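Local coordinates for protein putative archaeal ammonia monooxygenase subunit B (Candidatus Nitrosocaldus yellowstonii, PDB 4O65) that forms the copper-binding cupredoxin domain of the B subunit of a probable ammonia-oxidising monooxygenase, at residues L7-E17 and L131-P142. Sequence-based numbering, arbitrary orientation.
Unlike the reference sequence in segment 131-142: Ile133 (reference Val). With SO4 (sulfate ion), chain C.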
ATOM      1  N   LEU A   7       2.616 -19.606   1.220  1.00 20.16           N
ATOM      2  CA  LEU A   7       1.835 -18.520   1.801  1.00 18.87           C
ATOM      3  C   LEU A   7       0.724 -18.028   0.874  1.00 16.99           C
ATOM      4  O   LEU A   7      -0.035 -17.142   1.246  1.00 15.85           O
ATOM      5  CB  LEU A   7       2.747 -17.371   2.188  1.00 20.10           C
ATOM      6  CG  LEU A   7       3.788 -17.736   3.273  1.00 23.74           C
ATOM      7  CD1 LEU A   7       4.686 -16.506   3.372  1.00 27.06           C
ATOM      8  CD2 LEU A   7       3.003 -17.944   4.554  1.00 26.67           C
ATOM      9  N   GLN A   8       0.628 -18.613  -0.333  1.00 17.76           N
ATOM     10  CA  GLN A   8      -0.520 -18.308  -1.205  1.00 16.80           C
ATOM     11  C   GLN A   8      -1.792 -19.062  -0.761  1.00 16.88           C
ATOM     12  O   GLN A   8      -1.724 -20.241  -0.328  1.00 16.82           O
ATOM     13  CB  GLN A   8      -0.228 -18.761  -2.651  1.00 17.61           C
ATOM     14  CG  GLN A   8       0.956 -17.971  -3.276  1.00 19.03           C
ATOM     15  CD  GLN A   8       0.492 -16.732  -4.079  1.00 18.29           C
ATOM     16  OE1 GLN A   8      -0.695 -16.333  -4.073  1.00 19.19           O
ATOM     17  NE2 GLN A   8       1.434 -16.147  -4.830  1.00 19.13           N
ATOM     18  N   SER A   9      -2.926 -18.382  -0.904  1.00 16.71           N
ATOM     19  CA  SER A   9      -4.208 -19.060  -0.792  1.00 17.48           C
ATOM     20  C   SER A   9      -4.356 -20.043  -1.949  1.00 18.47           C
ATOM     21  O   SER A   9      -3.895 -19.771  -3.059  1.00 19.12           O
ATOM     22  CB  SER A   9      -5.328 -18.026  -0.871  1.00 17.46           C
ATOM     23  OG  SER A   9      -6.598 -18.688  -0.890  1.00 17.54           O
ATOM     24  N   ARG A  10      -4.969 -21.194  -1.684  1.00 17.46           N
ATOM     25  CA  ARG A  10      -5.351 -22.107  -2.788  1.00 20.25           C
ATOM     26  C   ARG A  10      -6.598 -21.656  -3.514  1.00 19.20           C
ATOM     27  O   ARG A  10      -6.867 -22.134  -4.657  1.00 20.59           O
ATOM     28  CB  ARG A  10      -5.613 -23.505  -2.243  1.00 22.12           C
ATOM     29  CG  ARG A  10      -4.423 -24.142  -1.518  1.00 31.00           C
ATOM     30  CD  ARG A  10      -3.025 -23.749  -1.986  1.00 39.56           C
ATOM     31  NE  ARG A  10      -2.035 -24.507  -1.220  1.00 48.53           N
ATOM     32  CZ  ARG A  10      -0.873 -24.060  -0.724  1.00 53.66           C
ATOM     33  NH1 ARG A  10      -0.468 -22.782  -0.844  1.00 46.30           N
ATOM     34  NH2 ARG A  10      -0.115 -24.930  -0.054  1.00 52.15           N
ATOM     35  N   PHE A  11      -7.318 -20.700  -2.930  1.00 18.34           N
ATOM     36  CA  PHE A  11      -8.577 -20.228  -3.521  1.00 18.98           C
ATOM     37  C   PHE A  11      -8.323 -19.162  -4.586  1.00 19.35           C
ATOM     38  O   PHE A  11      -8.974 -19.169  -5.632  1.00 21.08           O
ATOM     39  CB  PHE A  11      -9.505 -19.648  -2.468  1.00 18.55           C
ATOM     40  CG  PHE A  11     -10.285 -20.675  -1.658  1.00 21.45           C
ATOM     41  CD1 PHE A  11      -9.710 -21.894  -1.279  1.00 21.61           C
ATOM     42  CD2 PHE A  11     -11.568 -20.370  -1.171  1.00 21.91           C
ATOM     43  CE1 PHE A  11     -10.435 -22.827  -0.500  1.00 21.84           C
ATOM     44  CE2 PHE A  11     -12.292 -21.294  -0.411  1.00 22.20           C
ATOM     45  CZ  PHE A  11     -11.715 -22.519  -0.067  1.00 21.38           C
ATOM     46  N   VAL A  12      -7.429 -18.209  -4.295  1.00 17.71           N
ATOM     47  CA  VAL A  12      -7.123 -17.111  -5.270  1.00 18.05           C
ATOM     48  C   VAL A  12      -5.629 -16.888  -5.162  1.00 18.24           C
ATOM     49  O   VAL A  12      -5.115 -16.636  -4.051  1.00 18.57           O
ATOM     50  CB  VAL A  12      -7.883 -15.776  -4.953  1.00 18.25           C
ATOM     51  CG1 VAL A  12      -7.469 -14.661  -5.956  1.00 18.44           C
ATOM     52  CG2 VAL A  12      -9.417 -15.944  -4.906  1.00 18.33           C
ATOM     53  N   LYS A  13      -4.912 -16.970  -6.289  1.00 19.15           N
ATOM     54  CA  LYS A  13      -3.446 -16.782  -6.276  1.00 19.32           C
ATOM     55  C   LYS A  13      -3.121 -15.353  -6.615  1.00 18.15           C
ATOM     56  O   LYS A  13      -3.802 -14.730  -7.438  1.00 19.09           O
ATOM     57  CB  LYS A  13      -2.799 -17.717  -7.318  1.00 23.04           C
ATOM     58  CG  LYS A  13      -1.291 -17.803  -7.170  1.00 29.68           C
ATOM     59  CD  LYS A  13      -0.667 -19.051  -7.861  1.00 37.91           C
ATOM     60  CE  LYS A  13       0.837 -18.992  -7.577  1.00 43.54           C
ATOM     61  NZ  LYS A  13       1.650 -19.809  -8.512  1.00 46.71           N
ATOM     62  N   ILE A  14      -2.069 -14.830  -6.007  1.00 17.21           N
ATOM     63  CA  ILE A  14      -1.568 -13.470  -6.318  1.00 16.99           C
ATOM     64  C   ILE A  14      -0.396 -13.718  -7.293  1.00 18.14           C
ATOM     65  O   ILE A  14       0.629 -14.325  -6.913  1.00 18.60           O
ATOM     66  CB  ILE A  14      -1.036 -12.845  -5.033  1.00 17.21           C
ATOM     67  CG1 ILE A  14      -2.230 -12.615  -4.073  1.00 16.40           C
ATOM     68  CG2 ILE A  14      -0.251 -11.517  -5.324  1.00 17.97           C
ATOM     69  CD1 ILE A  14      -1.706 -12.266  -2.641  1.00 16.54           C
ATOM     70  N   GLU A  15      -0.589 -13.341  -8.552  1.00 18.33           N
ATOM     71  CA  GLU A  15       0.389 -13.631  -9.584  1.00 20.02           C
ATOM     72  C   GLU A  15       1.021 -12.351 -10.185  1.00 19.65           C
ATOM     73  O   GLU A  15       0.433 -11.249 -10.098  1.00 19.28           O
ATOM     74  CB  GLU A  15      -0.282 -14.438 -10.706  1.00 20.61           C
ATOM     75  CG  GLU A  15      -0.898 -15.769 -10.176  1.00 22.84           C
ATOM     76  CD  GLU A  15      -1.423 -16.665 -11.289  1.00 29.07           C
ATOM     77  OE1 GLU A  15      -1.201 -16.369 -12.501  1.00 28.68           O
ATOM     78  OE2 GLU A  15      -2.093 -17.660 -10.949  1.00 28.17           O
ATOM     79  N   ASP A  16       2.238 -12.515 -10.724  1.00 20.00           N
ATOM     80  CA  ASP A  16       2.886 -11.415 -11.495  1.00 22.78           C
ATOM     81  C   ASP A  16       3.071 -10.153 -10.664  1.00 22.39           C
ATOM     82  O   ASP A  16       2.972  -9.029 -11.169  1.00 21.90           O
ATOM     83  CB  ASP A  16       2.081 -11.165 -12.739  1.00 23.63           C
ATOM     84  CG  ASP A  16       2.020 -12.445 -13.616  1.00 27.34           C
ATOM     85  OD1 ASP A  16       3.068 -12.993 -13.895  1.00 32.92           O
ATOM     86  OD2 ASP A  16       0.955 -12.940 -13.848  1.00 30.73           O
ATOM     87  N   GLU A  17       3.341 -10.349  -9.380  1.00 21.24           N
ATOM     88  CA  GLU A  17       3.499  -9.186  -8.469  1.00 21.08           C
ATOM     89  C   GLU A  17       4.754  -8.378  -8.892  1.00 23.48           C
ATOM     90  O   GLU A  17       5.825  -8.978  -9.169  1.00 23.46           O
ATOM     91  CB  GLU A  17       3.622  -9.714  -7.079  1.00 21.00           C
ATOM     92  CG  GLU A  17       3.789  -8.624  -6.023  1.00 21.71           C
ATOM     93  CD  GLU A  17       4.113  -9.227  -4.684  1.00 23.27           C
ATOM     94  OE1 GLU A  17       3.375  -8.974  -3.717  1.00 22.38           O
ATOM     95  OE2 GLU A  17       5.127  -9.952  -4.578  1.00 22.60           O
ATOM     96  N   LEU A 131      -3.763 -10.559   0.254  1.00 16.13           N
ATOM     97  CA  LEU A 131      -5.162 -10.632  -0.140  1.00 17.52           C
ATOM     98  C   LEU A 131      -5.936 -11.178   1.026  1.00 17.52           C
ATOM     99  O   LEU A 131      -5.458 -12.124   1.679  1.00 18.33           O
ATOM    100  CB  LEU A 131      -5.274 -11.604  -1.346  1.00 19.24           C
ATOM    101  CG  LEU A 131      -6.706 -11.752  -1.885  1.00 20.62           C
ATOM    102  CD1 LEU A 131      -7.217 -10.434  -2.447  1.00 22.78           C
ATOM    103  CD2 LEU A 131      -6.784 -12.923  -2.912  1.00 22.06           C
ATOM    104  N   ASN A 132      -7.115 -10.607   1.338  1.00 18.70           N
ATOM    105  CA  ASN A 132      -8.031 -11.239   2.288  1.00 18.39           C
ATOM    106  C   ASN A 132      -9.295 -11.634   1.605  1.00 19.14           C
ATOM    107  O   ASN A 132      -9.954 -10.792   1.007  1.00 20.26           O
ATOM    108  CB  ASN A 132      -8.343 -10.350   3.470  1.00 21.44           C
ATOM    109  CG  ASN A 132      -7.292 -10.537   4.552  1.00 23.05           C
ATOM    110  OD1 ASN A 132      -7.293 -11.554   5.342  1.00 24.91           O
ATOM    111  ND2 ASN A 132      -6.332  -9.700   4.476  1.00 16.49           N
ATOM    112  N   ILE A 133      -9.561 -12.938   1.620  1.00 17.85           N
ATOM    113  CA  ILE A 133     -10.758 -13.460   0.989  1.00 18.91           C
ATOM    114  C   ILE A 133     -11.802 -13.566   2.104  1.00 19.65           C
ATOM    115  O   ILE A 133     -11.570 -14.265   3.113  1.00 19.18           O
ATOM    116  CB  ILE A 133     -10.515 -14.846   0.384  1.00 19.26           C
ATOM    117  CG1 ILE A 133      -9.372 -14.738  -0.663  1.00 21.49           C
ATOM    118  CG2 ILE A 133     -11.867 -15.376  -0.185  1.00 18.44           C
ATOM    119  CD1 ILE A 133      -8.807 -16.071  -1.084  1.00 22.66           C
ATOM    120  N   ALA A 134     -12.944 -12.879   1.929  1.00 20.94           N
ATOM    121  CA  ALA A 134     -13.990 -12.838   2.996  1.00 21.05           C
ATOM    122  C   ALA A 134     -14.443 -14.263   3.259  1.00 20.79           C
ATOM    123  O   ALA A 134     -14.734 -15.022   2.302  1.00 20.95           O
ATOM    124  CB  ALA A 134     -15.194 -12.005   2.508  1.00 22.61           C
ATOM    125  N   SER A 135     -14.487 -14.627   4.552  1.00 19.27           N
ATOM    126  CA  SER A 135     -14.958 -15.948   5.034  1.00 20.91           C
ATOM    127  C   SER A 135     -13.934 -17.074   4.828  1.00 20.17           C
ATOM    128  O   SER A 135     -14.193 -18.239   5.146  1.00 21.78           O
ATOM    129  CB  SER A 135     -16.343 -16.379   4.444  1.00 22.80           C
ATOM    130  OG  SER A 135     -16.242 -17.039   3.168  1.00 23.49           O
ATOM    131  N   VAL A 136     -12.769 -16.715   4.282  1.00 19.50           N
ATOM    132  CA  VAL A 136     -11.755 -17.759   4.021  1.00 18.43           C
ATOM    133  C   VAL A 136     -10.449 -17.462   4.758  1.00 18.18           C
ATOM    134  O   VAL A 136     -10.001 -18.314   5.559  1.00 17.61           O
ATOM    135  CB  VAL A 136     -11.507 -17.894   2.479  1.00 18.51           C
ATOM    136  CG1 VAL A 136     -10.455 -18.960   2.239  1.00 20.10           C
ATOM    137  CG2 VAL A 136     -12.802 -18.334   1.795  1.00 18.19           C
ATOM    138  N   GLY A 137      -9.831 -16.314   4.479  1.00 17.49           N
ATOM    139  CA  GLY A 137      -8.547 -15.975   5.103  1.00 16.82           C
ATOM    140  C   GLY A 137      -7.603 -15.318   4.103  1.00 16.17           C
ATOM    141  O   GLY A 137      -8.031 -14.873   2.988  1.00 16.80           O
ATOM    142  N   PRO A 138      -6.306 -15.329   4.447  1.00 15.46           N
ATOM    143  CA  PRO A 138      -5.307 -14.519   3.746  1.00 15.35           C
ATOM    144  C   PRO A 138      -4.548 -15.320   2.680  1.00 16.26           C
ATOM    145  O   PRO A 138      -4.558 -16.581   2.639  1.00 15.29           O
ATOM    146  CB  PRO A 138      -4.304 -14.157   4.873  1.00 15.16           C
ATOM    147  CG  PRO A 138      -4.291 -15.467   5.710  1.00 15.06           C
ATOM    148  CD  PRO A 138      -5.777 -15.854   5.732  1.00 16.61           C
ATOM    149  N   GLY A 139      -3.966 -14.562   1.766  1.00 15.42           N
ATOM    150  CA  GLY A 139      -2.921 -15.104   0.845  1.00 15.25           C
ATOM    151  C   GLY A 139      -1.878 -14.029   0.772  1.00 15.96           C
ATOM    152  O   GLY A 139      -2.206 -12.797   0.803  1.00 16.21           O
ATOM    153  N   LEU A 140      -0.603 -14.431   0.693  1.00 16.30           N
ATOM    154  CA  LEU A 140       0.481 -13.453   0.559  1.00 17.50           C
ATOM    155  C   LEU A 140       1.236 -13.722  -0.730  1.00 18.26           C
ATOM    156  O   LEU A 140       1.532 -14.901  -1.047  1.00 19.09           O
ATOM    157  CB  LEU A 140       1.485 -13.599   1.702  1.00 18.29           C
ATOM    158  CG  LEU A 140       0.931 -13.218   3.099  1.00 20.40           C
ATOM    159  CD1 LEU A 140       2.045 -13.416   4.119  1.00 21.56           C
ATOM    160  CD2 LEU A 140       0.489 -11.777   3.142  1.00 20.61           C
ATOM    161  N   GLY A 141       1.544 -12.663  -1.467  1.00 18.43           N
ATOM    162  CA  GLY A 141       2.391 -12.843  -2.658  1.00 19.09           C
ATOM    163  C   GLY A 141       3.855 -12.924  -2.198  1.00 20.48           C
ATOM    164  O   GLY A 141       4.175 -12.811  -1.002  1.00 20.67           O
ATOM    165  N   PRO A 142       4.770 -13.096  -3.156  1.00 21.88           N
ATOM    166  CA  PRO A 142       6.205 -13.204  -2.928  1.00 24.14           C
ATOM    167  C   PRO A 142       6.700 -11.911  -2.257  1.00 25.03           C
ATOM    168  O   PRO A 142       6.198 -10.832  -2.518  1.00 26.23           O
ATOM    169  CB  PRO A 142       6.782 -13.216  -4.379  1.00 25.35           C
ATOM    170  CG  PRO A 142       5.699 -13.692  -5.230  1.00 25.88           C
ATOM    171  CD  PRO A 142       4.395 -13.289  -4.568  1.00 22.41           C
TER
HETATM  172  S   SO4 C 202      -2.245 -28.205  -0.950  1.00 55.57           S
HETATM  173  O1  SO4 C 202      -3.018 -27.170  -0.267  1.00 43.75           O
HETATM  174  O2  SO4 C 202      -2.457 -29.531  -0.272  1.00 56.22           O
HETATM  175  O3  SO4 C 202      -2.704 -28.256  -2.369  1.00 65.56           O
HETATM  176  O4  SO4 C 202      -0.807 -27.828  -0.925  1.00 55.01           O
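Val12 and Ile14 of one sheet of the cupredoxin beta sandwich pack on Leu131 and Ile133 of the other, where the hairpin 131-140 closes over the N-terminal strand. Val12 CG1 lies 3.6 Å from Leu131 CD2, while its CG2 meets Ile133 CD1. Ile14 points CD1 between the CB of Leu131 and the backbone of Gly139 to Gly141; Gly139 and Gly141, without side chains, let segment 7-17 come this close. At the hairpin's bulged end, where Val136 N and Gly137 N both donate to Ile133 O in a classic beta bulge, Val136 CG1 sits over one face of the Phe11 ring in a CH-pi contact, 4.1 Å from the centroid. A chi1 of 175° swings Ser9 OG away from its own N, to touch Ile133 CD1 and accept from Phe11 N in an ST turn. Leu140, beside the copper ligand His128, donates its N-H to Leu7 O at 2.8 Å, and the CB atoms of Leu7 and Leu140 meet at 4.0 Å. Glu17 OE1 is hydrogen-bonded to Thr129 OG1. Within segment 7-17 the Gln8 amide is fixed in rotation by two bonds: Gln8 NE2 donates to Ile14 O at 2.9 Å, and Ile14 N donates to Gln8 OE1 at 2.8 Å, nearly straight at 178°.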